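Local coordinates for HIAXHD3 (Humicola insolens, PDB 3ZXK), which hydrolyses terminal alpha-L-arabinofuranosyl linkages as a family 43 glycoside hydrolase, probably acting on arabinoxylan, and serves as a scaffold for engineering endo-xylanase activity, at residues E192-Y197 and Y203-T208; Y155-Y158 and T162-V165; L387-M392 and P447-N452; I410-W413 and E418-I421. All coordinates share one frame; numbering follows the deposited sequence.

Contact 1: residues E192-Y197 and Y203-T208. With XYP (beta-D-xylopyranose), chain C.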
loop_
_atom_site.group_PDB
_atom_site.type_symbol
_atom_site.label_atom_id
_atom_site.label_comp_id
_atom_site.label_asym_id
_atom_site.label_seq_id
_atom_site.Cartn_x
_atom_site.Cartn_y
_atom_site.Cartn_z
ATOM N N GLU A 192 -10.644 5.314 -16.300
ATOM C CA GLU A 192 -10.307 4.042 -15.628
ATOM C C GLU A 192 -10.679 4.185 -14.142
ATOM O O GLU A 192 -11.408 5.085 -13.751
ATOM C CB GLU A 192 -8.811 3.663 -15.814
ATOM C CG GLU A 192 -7.784 4.580 -15.143
ATOM C CD GLU A 192 -6.343 4.051 -15.201
ATOM O OE1 GLU A 192 -6.049 3.048 -15.898
ATOM O OE2 GLU A 192 -5.459 4.648 -14.551
ATOM N N GLY A 193 -10.213 3.272 -13.305
ATOM C CA GLY A 193 -10.419 3.409 -11.856
ATOM C C GLY A 193 -11.834 3.217 -11.334
ATOM O O GLY A 193 -12.155 3.729 -10.243
ATOM N N ALA A 194 -12.674 2.453 -12.051
ATOM C CA ALA A 194 -14.065 2.225 -11.664
ATOM C C ALA A 194 -14.293 1.810 -10.197
ATOM O O ALA A 194 -13.633 0.919 -9.662
ATOM C CB ALA A 194 -14.736 1.223 -12.621
ATOM N N ARG A 195 -15.261 2.484 -9.578
ATOM C CA ARG A 195 -15.880 2.038 -8.332
ATOM C C ARG A 195 -17.374 2.061 -8.605
ATOM O O ARG A 195 -17.860 2.988 -9.294
ATOM C CB ARG A 195 -15.492 2.933 -7.141
ATOM C CG ARG A 195 -14.299 2.418 -6.325
ATOM C CD ARG A 195 -12.997 2.717 -7.020
ATOM N NE ARG A 195 -11.898 2.117 -6.265
ATOM C CZ ARG A 195 -11.532 0.839 -6.355
ATOM N NH1 ARG A 195 -12.188 0.010 -7.159
ATOM N NH2 ARG A 195 -10.487 0.401 -5.672
ATOM N N MET A 196 -18.119 1.077 -8.110
ATOM C CA MET A 196 -19.539 0.956 -8.474
ATOM C C MET A 196 -20.461 0.996 -7.238
ATOM O O MET A 196 -20.143 0.390 -6.195
ATOM C CB MET A 196 -19.782 -0.321 -9.293
ATOM C CG MET A 196 -21.181 -0.399 -9.924
ATOM S SD MET A 196 -21.261 -1.817 -11.034
ATOM C CE MET A 196 -22.880 -1.648 -11.779
ATOM N N TYR A 197 -21.591 1.710 -7.362
ATOM C CA TYR A 197 -22.470 1.961 -6.214
ATOM C C TYR A 197 -23.944 1.847 -6.576
ATOM O O TYR A 197 -24.359 2.143 -7.705
ATOM C CB TYR A 197 -22.242 3.367 -5.656
ATOM C CG TYR A 197 -20.784 3.656 -5.325
ATOM C CD1 TYR A 197 -20.232 3.287 -4.080
ATOM C CD2 TYR A 197 -19.960 4.270 -6.264
ATOM C CE1 TYR A 197 -18.894 3.521 -3.792
ATOM C CE2 TYR A 197 -18.619 4.513 -5.989
ATOM C CZ TYR A 197 -18.088 4.165 -4.728
ATOM O OH TYR A 197 -16.732 4.376 -4.392
ATOM N N TYR A 203 -27.890 3.513 -10.029
ATOM C CA TYR A 203 -26.534 2.978 -10.165
ATOM C C TYR A 203 -25.562 4.071 -10.561
ATOM O O TYR A 203 -25.807 4.830 -11.495
ATOM C CB TYR A 203 -26.484 1.843 -11.198
ATOM C CG TYR A 203 -27.333 0.668 -10.772
ATOM C CD1 TYR A 203 -28.689 0.615 -11.087
ATOM C CD2 TYR A 203 -26.781 -0.384 -10.009
ATOM C CE1 TYR A 203 -29.499 -0.429 -10.669
ATOM C CE2 TYR A 203 -27.579 -1.449 -9.585
ATOM C CZ TYR A 203 -28.935 -1.474 -9.938
ATOM O OH TYR A 203 -29.781 -2.504 -9.528
ATOM N N TYR A 204 -24.471 4.139 -9.823
ATOM C CA TYR A 204 -23.409 5.097 -10.059
ATOM C C TYR A 204 -22.092 4.363 -10.259
ATOM O O TYR A 204 -21.794 3.346 -9.598
ATOM C CB TYR A 204 -23.277 6.068 -8.880
ATOM C CG TYR A 204 -24.495 6.942 -8.646
ATOM C CD1 TYR A 204 -25.585 6.461 -7.947
ATOM C CD2 TYR A 204 -24.556 8.261 -9.134
ATOM C CE1 TYR A 204 -26.701 7.243 -7.728
ATOM C CE2 TYR A 204 -25.671 9.069 -8.896
ATOM C CZ TYR A 204 -26.764 8.527 -8.221
ATOM O OH TYR A 204 -27.891 9.259 -7.956
ATOM N N ILE A 205 -21.259 4.934 -11.115
ATOM C CA ILE A 205 -19.886 4.453 -11.261
ATOM C C ILE A 205 -18.988 5.677 -11.193
ATOM O O ILE A 205 -19.228 6.659 -11.887
ATOM C CB ILE A 205 -19.646 3.688 -12.597
ATOM C CG1 ILE A 205 -20.543 2.446 -12.682
ATOM C CG2 ILE A 205 -18.176 3.298 -12.708
ATOM C CD1 ILE A 205 -20.603 1.805 -14.052
ATOM N N LEU A 206 -17.985 5.643 -10.329
ATOM C CA LEU A 206 -16.971 6.683 -10.308
ATOM C C LEU A 206 -15.797 6.244 -11.152
ATOM O O LEU A 206 -15.329 5.104 -11.025
ATOM C CB LEU A 206 -16.490 6.924 -8.876
ATOM C CG LEU A 206 -16.973 8.220 -8.242
ATOM C CD1 LEU A 206 -18.488 8.174 -8.037
ATOM C CD2 LEU A 206 -16.213 8.457 -6.928
ATOM N N VAL A 207 -15.313 7.144 -12.002
ATOM C CA VAL A 207 -14.122 6.877 -12.822
ATOM C C VAL A 207 -13.165 8.055 -12.761
ATOM O O VAL A 207 -13.587 9.177 -12.482
ATOM C CB VAL A 207 -14.476 6.556 -14.312
ATOM C CG1 VAL A 207 -15.388 5.341 -14.429
ATOM C CG2 VAL A 207 -15.166 7.751 -15.000
ATOM N N THR A 208 -11.890 7.785 -13.014
ATOM C CA THR A 208 -10.878 8.827 -13.099
ATOM C C THR A 208 -10.432 9.029 -14.530
ATOM O O THR A 208 -10.333 8.059 -15.302
ATOM C CB THR A 208 -9.645 8.534 -12.192
ATOM O OG1 THR A 208 -8.728 9.647 -12.201
ATOM C CG2 THR A 208 -8.876 7.299 -12.642
HETATM C C1 XYP C . -0.804 6.797 -15.707
HETATM C C2 XYP C . -1.853 5.987 -14.937
HETATM C C3 XYP C . -1.638 4.486 -15.095
HETATM C C4 XYP C . -1.688 4.110 -16.573
HETATM C C5 XYP C . -1.372 5.303 -17.476
HETATM O O2 XYP C . -1.799 6.282 -13.538
HETATM O O3 XYP C . -2.652 3.776 -14.371
HETATM O O4 XYP C . -1.160 2.784 -16.652
HETATM O O5 XYP C . -0.351 6.097 -16.875
#

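Contact 2: residues Y155-Y158 and T162-V165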
loop_
_atom_site.group_PDB
_atom_site.type_symbol
_atom_site.label_atom_id
_atom_site.label_comp_id
_atom_site.label_asym_id
_atom_site.label_seq_id
_atom_site.Cartn_x
_atom_site.Cartn_y
_atom_site.Cartn_z
ATOM N N TYR A 155 -21.990 -7.367 -9.343
ATOM C CA TYR A 155 -21.551 -6.770 -10.604
ATOM C C TYR A 155 -20.154 -6.228 -10.433
ATOM O O TYR A 155 -19.799 -5.791 -9.345
ATOM C CB TYR A 155 -22.478 -5.584 -11.003
ATOM C CG TYR A 155 -23.913 -5.986 -11.204
ATOM C CD1 TYR A 155 -24.366 -6.498 -12.420
ATOM C CD2 TYR A 155 -24.821 -5.888 -10.151
ATOM C CE1 TYR A 155 -25.682 -6.895 -12.565
ATOM C CE2 TYR A 155 -26.148 -6.278 -10.302
ATOM C CZ TYR A 155 -26.555 -6.775 -11.525
ATOM O OH TYR A 155 -27.854 -7.184 -11.720
ATOM N N ILE A 156 -19.384 -6.231 -11.521
ATOM C CA ILE A 156 -18.082 -5.560 -11.536
ATOM C C ILE A 156 -17.991 -4.622 -12.747
ATOM O O ILE A 156 -18.143 -5.056 -13.891
ATOM C CB ILE A 156 -16.890 -6.546 -11.525
ATOM C CG1 ILE A 156 -16.902 -7.363 -10.214
ATOM C CG2 ILE A 156 -15.556 -5.810 -11.700
ATOM C CD1 ILE A 156 -15.848 -8.450 -10.127
ATOM N N ALA A 157 -17.789 -3.341 -12.460
ATOM C CA ALA A 157 -17.456 -2.354 -13.463
ATOM C C ALA A 157 -15.925 -2.376 -13.652
ATOM O O ALA A 157 -15.162 -2.522 -12.681
ATOM C CB ALA A 157 -17.958 -0.962 -13.044
ATOM N N TYR A 158 -15.465 -2.260 -14.899
ATOM C CA TYR A 158 -14.032 -2.327 -15.167
ATOM C C TYR A 158 -13.702 -1.739 -16.502
ATOM O O TYR A 158 -14.599 -1.473 -17.295
ATOM C CB TYR A 158 -13.541 -3.787 -15.099
ATOM C CG TYR A 158 -14.091 -4.650 -16.209
ATOM C CD1 TYR A 158 -15.354 -5.230 -16.111
ATOM C CD2 TYR A 158 -13.328 -4.903 -17.357
ATOM C CE1 TYR A 158 -15.860 -6.033 -17.131
ATOM C CE2 TYR A 158 -13.816 -5.708 -18.379
ATOM C CZ TYR A 158 -15.083 -6.286 -18.256
ATOM O OH TYR A 158 -15.572 -7.073 -19.277
ATOM N N THR A 162 -12.530 2.591 -21.854
ATOM C CA THR A 162 -13.993 2.606 -21.762
ATOM C C THR A 162 -14.430 1.612 -20.725
ATOM O O THR A 162 -13.674 0.691 -20.358
ATOM C CB THR A 162 -14.656 2.289 -23.110
ATOM O OG1 THR A 162 -14.148 1.046 -23.596
ATOM C CG2 THR A 162 -14.309 3.357 -24.115
ATOM N N ILE A 163 -15.639 1.817 -20.201
ATOM C CA ILE A 163 -16.102 1.025 -19.058
ATOM C C ILE A 163 -17.077 -0.057 -19.497
ATOM O O ILE A 163 -17.937 0.201 -20.331
ATOM C CB ILE A 163 -16.724 1.910 -17.950
ATOM C CG1 ILE A 163 -15.735 3.023 -17.556
ATOM C CG2 ILE A 163 -17.073 1.075 -16.711
ATOM C CD1 ILE A 163 -14.379 2.540 -17.040
ATOM N N ASN A 164 -16.905 -1.252 -18.922
ATOM C CA ASN A 164 -17.814 -2.398 -19.087
ATOM C C ASN A 164 -18.405 -2.800 -17.735
ATOM O O ASN A 164 -17.850 -2.451 -16.687
ATOM C CB ASN A 164 -17.022 -3.578 -19.649
ATOM C CG ASN A 164 -16.124 -3.158 -20.778
ATOM O OD1 ASN A 164 -16.607 -2.688 -21.801
ATOM N ND2 ASN A 164 -14.807 -3.251 -20.564
ATOM N N VAL A 165 -19.520 -3.525 -17.750
ATOM C CA VAL A 165 -20.071 -4.079 -16.519
ATOM C C VAL A 165 -20.332 -5.560 -16.703
ATOM O O VAL A 165 -21.079 -5.976 -17.602
ATOM C CB VAL A 165 -21.375 -3.357 -16.078
ATOM C CG1 VAL A 165 -22.103 -4.117 -14.948
ATOM C CG2 VAL A 165 -21.092 -1.915 -15.692
#

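Contact 3: residues L387-M392 and P447-N452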
loop_
_atom_site.group_PDB
_atom_site.type_symbol
_atom_site.label_atom_id
_atom_site.label_comp_id
_atom_site.label_asym_id
_atom_site.label_seq_id
_atom_site.Cartn_x
_atom_site.Cartn_y
_atom_site.Cartn_z
ATOM N N LEU A 387 19.725 -4.690 15.173
ATOM C CA LEU A 387 20.130 -6.023 14.677
ATOM C C LEU A 387 21.214 -6.674 15.494
ATOM O O LEU A 387 22.043 -5.984 16.107
ATOM C CB LEU A 387 20.588 -5.965 13.216
ATOM C CG LEU A 387 19.552 -5.462 12.208
ATOM C CD1 LEU A 387 19.726 -3.972 11.972
ATOM C CD2 LEU A 387 19.704 -6.249 10.925
ATOM N N ASP A 388 21.189 -8.002 15.529
ATOM C CA ASP A 388 22.347 -8.795 15.947
ATOM C C ASP A 388 22.911 -9.478 14.676
ATOM O O ASP A 388 22.228 -10.303 14.061
ATOM C CB ASP A 388 21.902 -9.826 16.983
ATOM C CG ASP A 388 23.003 -10.809 17.410
ATOM O OD1 ASP A 388 24.110 -10.868 16.810
ATOM O OD2 ASP A 388 22.723 -11.579 18.362
ATOM N N VAL A 389 24.129 -9.127 14.271
ATOM C CA VAL A 389 24.649 -9.608 12.986
ATOM C C VAL A 389 25.815 -10.601 13.128
ATOM O O VAL A 389 26.553 -10.865 12.172
ATOM C CB VAL A 389 25.065 -8.450 12.036
ATOM C CG1 VAL A 389 23.879 -7.517 11.752
ATOM C CG2 VAL A 389 26.245 -7.681 12.601
ATOM N N ARG A 390 25.962 -11.182 14.322
ATOM C CA ARG A 390 27.043 -12.144 14.569
ATOM C C ARG A 390 26.993 -13.349 13.638
ATOM O O ARG A 390 28.040 -13.937 13.330
ATOM C CB ARG A 390 27.115 -12.588 16.014
ATOM C CG ARG A 390 27.545 -11.470 16.952
ATOM C CD ARG A 390 27.377 -11.880 18.392
ATOM N NE ARG A 390 25.999 -12.316 18.625
ATOM C CZ ARG A 390 25.610 -13.028 19.680
ATOM N NH1 ARG A 390 26.495 -13.382 20.598
ATOM N NH2 ARG A 390 24.339 -13.381 19.824
ATOM N N GLY A 391 25.784 -13.707 13.187
ATOM C CA GLY A 391 25.603 -14.870 12.316
ATOM C C GLY A 391 25.941 -14.664 10.848
ATOM O O GLY A 391 25.783 -15.596 10.045
ATOM N N MET A 392 26.379 -13.457 10.474
ATOM C CA MET A 392 26.796 -13.251 9.076
ATOM C C MET A 392 27.988 -14.113 8.685
ATOM O O MET A 392 28.897 -14.353 9.502
ATOM C CB MET A 392 27.131 -11.798 8.804
ATOM C CG MET A 392 25.917 -10.913 8.934
ATOM S SD MET A 392 26.287 -9.190 8.577
ATOM C CE MET A 392 26.240 -9.171 6.793
ATOM N N PRO A 447 33.174 1.915 10.404
ATOM C CA PRO A 447 34.184 1.133 11.111
ATOM C C PRO A 447 34.011 -0.380 11.012
ATOM O O PRO A 447 32.910 -0.882 10.703
ATOM C CB PRO A 447 33.960 1.536 12.572
ATOM C CG PRO A 447 32.503 1.849 12.644
ATOM C CD PRO A 447 32.138 2.454 11.307
ATOM N N VAL A 448 35.095 -1.084 11.314
ATOM C CA VAL A 448 35.078 -2.521 11.565
ATOM C C VAL A 448 34.418 -2.682 12.921
ATOM O O VAL A 448 34.694 -1.921 13.849
ATOM C CB VAL A 448 36.518 -3.092 11.593
ATOM C CG1 VAL A 448 36.550 -4.505 12.164
ATOM C CG2 VAL A 448 37.127 -3.039 10.195
ATOM N N ILE A 449 33.509 -3.638 13.020
ATOM C CA ILE A 449 32.776 -3.851 14.241
ATOM C C ILE A 449 33.160 -5.198 14.825
ATOM O O ILE A 449 33.166 -6.208 14.103
ATOM C CB ILE A 449 31.240 -3.755 14.023
ATOM C CG1 ILE A 449 30.777 -4.524 12.773
ATOM C CG2 ILE A 449 30.826 -2.286 13.982
ATOM C CD1 ILE A 449 29.255 -4.564 12.616
ATOM N N ASP A 450 33.511 -5.188 16.114
ATOM C CA ASP A 450 33.873 -6.405 16.875
ATOM C C ASP A 450 32.618 -7.182 17.298
ATOM O O ASP A 450 31.502 -6.737 17.037
ATOM C CB ASP A 450 34.800 -6.073 18.072
ATOM C CG ASP A 450 34.091 -5.311 19.228
ATOM O OD1 ASP A 450 32.855 -5.137 19.226
ATOM O OD2 ASP A 450 34.791 -4.899 20.188
ATOM N N THR A 451 32.791 -8.332 17.953
ATOM C CA THR A 451 31.648 -9.192 18.275
ATOM C C THR A 451 30.615 -8.490 19.146
ATOM O O THR A 451 29.412 -8.665 18.940
ATOM C CB THR A 451 32.070 -10.537 18.909
ATOM O OG1 THR A 451 32.712 -10.302 20.172
ATOM C CG2 THR A 451 33.014 -11.292 17.967
ATOM N N ASN A 452 31.080 -7.687 20.104
ATOM C CA ASN A 452 30.158 -6.958 20.989
ATOM C C ASN A 452 29.283 -5.952 20.243
ATOM O O ASN A 452 28.075 -5.866 20.476
ATOM C CB ASN A 452 30.924 -6.286 22.133
ATOM C CG ASN A 452 31.362 -7.275 23.185
ATOM O OD1 ASN A 452 30.596 -8.162 23.566
ATOM N ND2 ASN A 452 32.599 -7.139 23.659
#

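Contact 4: residues I410-W413 and E418-I421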
loop_
_atom_site.group_PDB
_atom_site.type_symbol
_atom_site.label_atom_id
_atom_site.label_comp_id
_atom_site.label_asym_id
_atom_site.label_seq_id
_atom_site.Cartn_x
_atom_site.Cartn_y
_atom_site.Cartn_z
ATOM N N ILE A 410 22.330 1.643 4.474
ATOM C CA ILE A 410 23.443 1.569 5.403
ATOM C C ILE A 410 23.388 0.142 5.962
ATOM O O ILE A 410 22.297 -0.390 6.259
ATOM C CB ILE A 410 23.372 2.634 6.519
ATOM C CG1 ILE A 410 24.669 2.603 7.344
ATOM C CG2 ILE A 410 22.110 2.466 7.368
ATOM C CD1 ILE A 410 24.826 3.789 8.271
ATOM N N GLY A 411 24.531 -0.517 6.058
ATOM C CA GLY A 411 24.500 -1.911 6.465
ATOM C C GLY A 411 25.849 -2.437 6.826
ATOM O O GLY A 411 26.805 -1.673 7.045
ATOM N N VAL A 412 25.908 -3.758 6.924
ATOM C CA VAL A 412 27.124 -4.452 7.317
ATOM C C VAL A 412 27.506 -5.407 6.200
ATOM O O VAL A 412 26.651 -6.127 5.661
ATOM C CB VAL A 412 26.941 -5.252 8.627
ATOM C CG1 VAL A 412 28.224 -6.012 9.027
ATOM C CG2 VAL A 412 26.506 -4.331 9.763
ATOM N N TRP A 413 28.771 -5.331 5.808
ATOM C CA TRP A 413 29.389 -6.286 4.879
ATOM C C TRP A 413 30.352 -7.153 5.665
ATOM O O TRP A 413 31.244 -6.652 6.382
ATOM C CB TRP A 413 30.143 -5.563 3.749
ATOM C CG TRP A 413 29.252 -4.985 2.690
ATOM C CD1 TRP A 413 27.886 -4.799 2.735
ATOM C CD2 TRP A 413 29.679 -4.541 1.387
ATOM N NE1 TRP A 413 27.435 -4.261 1.565
ATOM C CE2 TRP A 413 28.482 -4.085 0.695
ATOM C CE3 TRP A 413 30.910 -4.477 0.742
ATOM C CZ2 TRP A 413 28.533 -3.602 -0.617
ATOM C CZ3 TRP A 413 30.962 -4.000 -0.565
ATOM C CH2 TRP A 413 29.805 -3.569 -1.229
ATOM N N GLU A 418 36.263 -10.096 8.604
ATOM C CA GLU A 418 35.982 -8.665 8.879
ATOM C C GLU A 418 34.500 -8.369 8.682
ATOM O O GLU A 418 33.964 -8.653 7.629
ATOM C CB GLU A 418 36.829 -7.713 7.968
ATOM C CG GLU A 418 36.562 -7.686 6.427
ATOM C CD GLU A 418 36.818 -6.323 5.730
ATOM O OE1 GLU A 418 36.637 -5.278 6.399
ATOM O OE2 GLU A 418 37.174 -6.280 4.502
ATOM N N ALA A 419 33.848 -7.776 9.679
ATOM C CA ALA A 419 32.547 -7.151 9.468
ATOM C C ALA A 419 32.712 -5.651 9.610
ATOM O O ALA A 419 33.376 -5.168 10.540
ATOM C CB ALA A 419 31.504 -7.644 10.452
ATOM N N ARG A 420 32.149 -4.915 8.670
ATOM C CA ARG A 420 32.221 -3.473 8.743
ATOM C C ARG A 420 30.964 -2.817 8.230
ATOM O O ARG A 420 30.231 -3.368 7.386
ATOM C CB ARG A 420 33.427 -2.949 7.992
ATOM C CG ARG A 420 33.234 -2.868 6.501
ATOM C CD ARG A 420 34.404 -2.159 5.874
ATOM N NE ARG A 420 34.190 -1.814 4.479
ATOM C CZ ARG A 420 34.321 -2.654 3.458
ATOM N NH1 ARG A 420 34.632 -3.947 3.642
ATOM N NH2 ARG A 420 34.138 -2.196 2.239
ATOM N N ILE A 421 30.734 -1.624 8.740
ATOM C CA ILE A 421 29.605 -0.817 8.301
ATOM C C ILE A 421 29.941 -0.107 7.004
ATOM O O ILE A 421 31.052 0.390 6.849
ATOM C CB ILE A 421 29.211 0.205 9.387
ATOM C CG1 ILE A 421 28.939 -0.549 10.684
ATOM C CG2 ILE A 421 27.987 1.018 8.988
ATOM C CD1 ILE A 421 28.866 0.325 11.903
#

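Contact 1: residues E192-Y197 and Y203-T208
Glu192 and Thr208 pair at the sugar-facing end of a beta hairpin in the five-bladed propeller of family 43. Glu192 N donates to Thr208 O, and Thr208 N returns a 2.8 Å bond to Glu192 O. Two-way pairing recurs at Arg195 with Leu206 and Tyr197 with Tyr204, satisfying these backbone groups. The register slips by one residue after the first pair, a beta bulge that suits Gly193: its phi is positive (70°), and any CB would clash with Thr208 CG2. Within the bulge, Ala194 CA makes a weak CA-H...O contact of 3.2 Å to Leu206 O.

Glu192 has CG between its backbone N and carbonyl carbon (chi1 66°), lying beside Thr208, and extends beyond it to the xylose. There the sugar O3 donates to Glu192 OE2 over 2.9 Å, while OE1 is hydrogen-bonded to Tyr142 OH and Asn160 ND2, so both carboxylate oxygens are engaged. With an alanine here, the xylose hydroxyl would probably lose its acceptor, and Tyr142 and Asn160 the oxygen that they share.

Arg195 NH1 bonds to Ala194 O at 3.0 Å, whereas NE and NH2 reach the carbonyls of Leu20 and Ser86. The hydroxyls of Tyr197, Tyr204 and Thr208 are hydrogen-bonded to Ile252 N, Gly286 O and Ala213 O. The face bearing Met196 and Ile205 is apolar and packs on Ala157 of the preceding blade; across the hairpin Met196 CG lies 4.0 Å from Ile205 CG1, and Ile205 CG2 rests 4.0 Å from Ala194 CB.

Contact 2: residues Y155-Y158 and T162-V165
Tyr158 turns CG between its backbone N and carbonyl carbon (chi1 67°), and Asn164 sets CG beside its own N (chi1 -45°); together these torsions lay the asparagine across the tyrosine ring. Asn164 CB stands over one face, 3.9 Å from the Tyr158 ring centroid, a CH-pi contact displaced toward the rim at CZ. The amide crosses the ring at 56° between planes, bringing Asn164 ND2 to 3.4 Å from Tyr158 CE2, while OD1 is hydrogen-bonded to Arg181 N of the next strand. Tyr141 also meets this ring. An alanine in place of Tyr158 would probably strip the aromatic cover from the asparagine's CB and ND2, leaving its amide held mainly by Arg181 N.

The two residues are the hydrogen-bonded pair of a hairpin formed by the middle strands of a four-stranded propeller blade. Asn164 N donates to Tyr158 O at 2.8 Å, nearly straight, and Tyr158 N to Asn164 O at 3.0 Å. The other face carries Ala157 and Val165, where the Ala157 methyl, CB, lies 4.2 Å from Val165 CG2. Ala157 is small enough to let Met196 and Ala194 of the following blade come close, and Tyr155 CD1 adds a 4.1 Å contact with Val165 CG1. The chemistry is thus split between the faces: a polar side chain shielded by an aromatic ring on one, and mainly apolar packing, within the blade and against the next, on the other.

Contact 3: residues L387-M392 and P447-N452
In the C-terminal concanavalin A-like domain, the turn that follows strand 380-388 meets the short connection leading into helix 451-455, through Val389 on Ile449 and Arg390 on Thr451. The contact is small, burying 107 Å² in all. Its apolar half joins Val389 CG2 and Ile449 CD1 at 4.3 Å; Ile449 is extended along chi2 (174°), which carries its terminal methyl toward the valine. Ile457 touches both side chains, so the beta-branched pair belongs to a larger buried cluster.

In the outer half Arg390 only brushes the helix start, its CD 3.8 Å from Thr451 O. Its polar end is committed elsewhere. The chain bends at chi3 (-55°), and the guanidinium grips Asp388 side-on: NE bonds to Asp388 OD1 at 3.0 Å and NH2 to Asp388 OD2 at 2.8 Å, a bidentate salt bridge. Asp388 OD1 accepts a second bond, of 3.1 Å, from Arg390 N, so one carboxylate fixes both ends of the arginine. That leaves its methylenes to lie against the helix start, where Asp450 serves as N-cap by bonding Ala453 N.

Met392 N closes the bend with a bond to Val389 O. Asp suits position 388 because its short carboxylate can reach forward to the backbone N two residues on. The combination is an Asx turn running into a type I beta turn, set at the rim of a beta sandwich where a chain passes from one sheet to the other.

Contact 4: residues I410-W413 and E418-I421
Trp413 and Arg420 exchange two backbone hydrogen bonds, Trp413 N to Arg420 O at 2.9 Å and Arg420 N to Trp413 O at 3.0 Å, in the antiparallel hairpin of strands 406-415 and 418-429. The hairpin belongs to the larger sheet of a concanavalin A-like sandwich. Both bonds are fairly straight, that of Trp413 N at 162°.

The side chains of this pair share one face. Arg420 is well provided with partners: NE bonds Asn445 OD1 and NH1 bonds Gln415 OE1, while NH1 also lies 3.6 Å from Glu418 OE2 in a long salt bridge. Trp413 NE1 is hydrogen-bonded to Tyr409 OH, and its ring makes a cation-pi contact with Arg397. Against the indole, Arg420 NH2 comes obliquely to 4.2 Å from Trp413 CE3. Long, flat-ended residues suit this partly exposed face, since they can lie over the strands and still reach polar partners.

The other face is buried and built from small or branched apolar residues. Val412 and Ile421 form the non-hydrogen-bonded pair, beside which Gly411 O receives a CA-H...O contact of 3.2 Å from Ile421 CA. Tyr481 of the opposing sheet covers Ile410 and Ile421, and Ile449 packs on Val412, Ala419 and Ile421. Ala419 is small enough to fit beside the valine, with its CB 3.9 Å from Val412 CG1. Ile410 has CG1 anti to its backbone N (chi1 -173°), which aims that branch across the strands: Ile410 CG1 ends 4.0 Å from Ile421 CG2.

Along the chain, contact 2 comes first and closes a tight hairpin within one propeller blade. Contact 1 then closes the hairpin that opens the next blade; the centres of contacts 1 and 2 are about 8 Å apart, and they touch, tying neighbouring blades together. The chain later enters the concanavalin A-like domain, where the centres of contacts 1 and 4 are about 50 Å apart. There contact 3 closes a long, mostly strand-filled loop, inside which the hairpin of contact 4 is nested. Strands 418-429 and 436-448 are neighbours in one sheet, and probable backbone hydrogen bonds join Ala419 to Ile449 and Ile421 to Pro447. Contact 4 thus builds that sheet, while contact 3 links its edge to the opposing one.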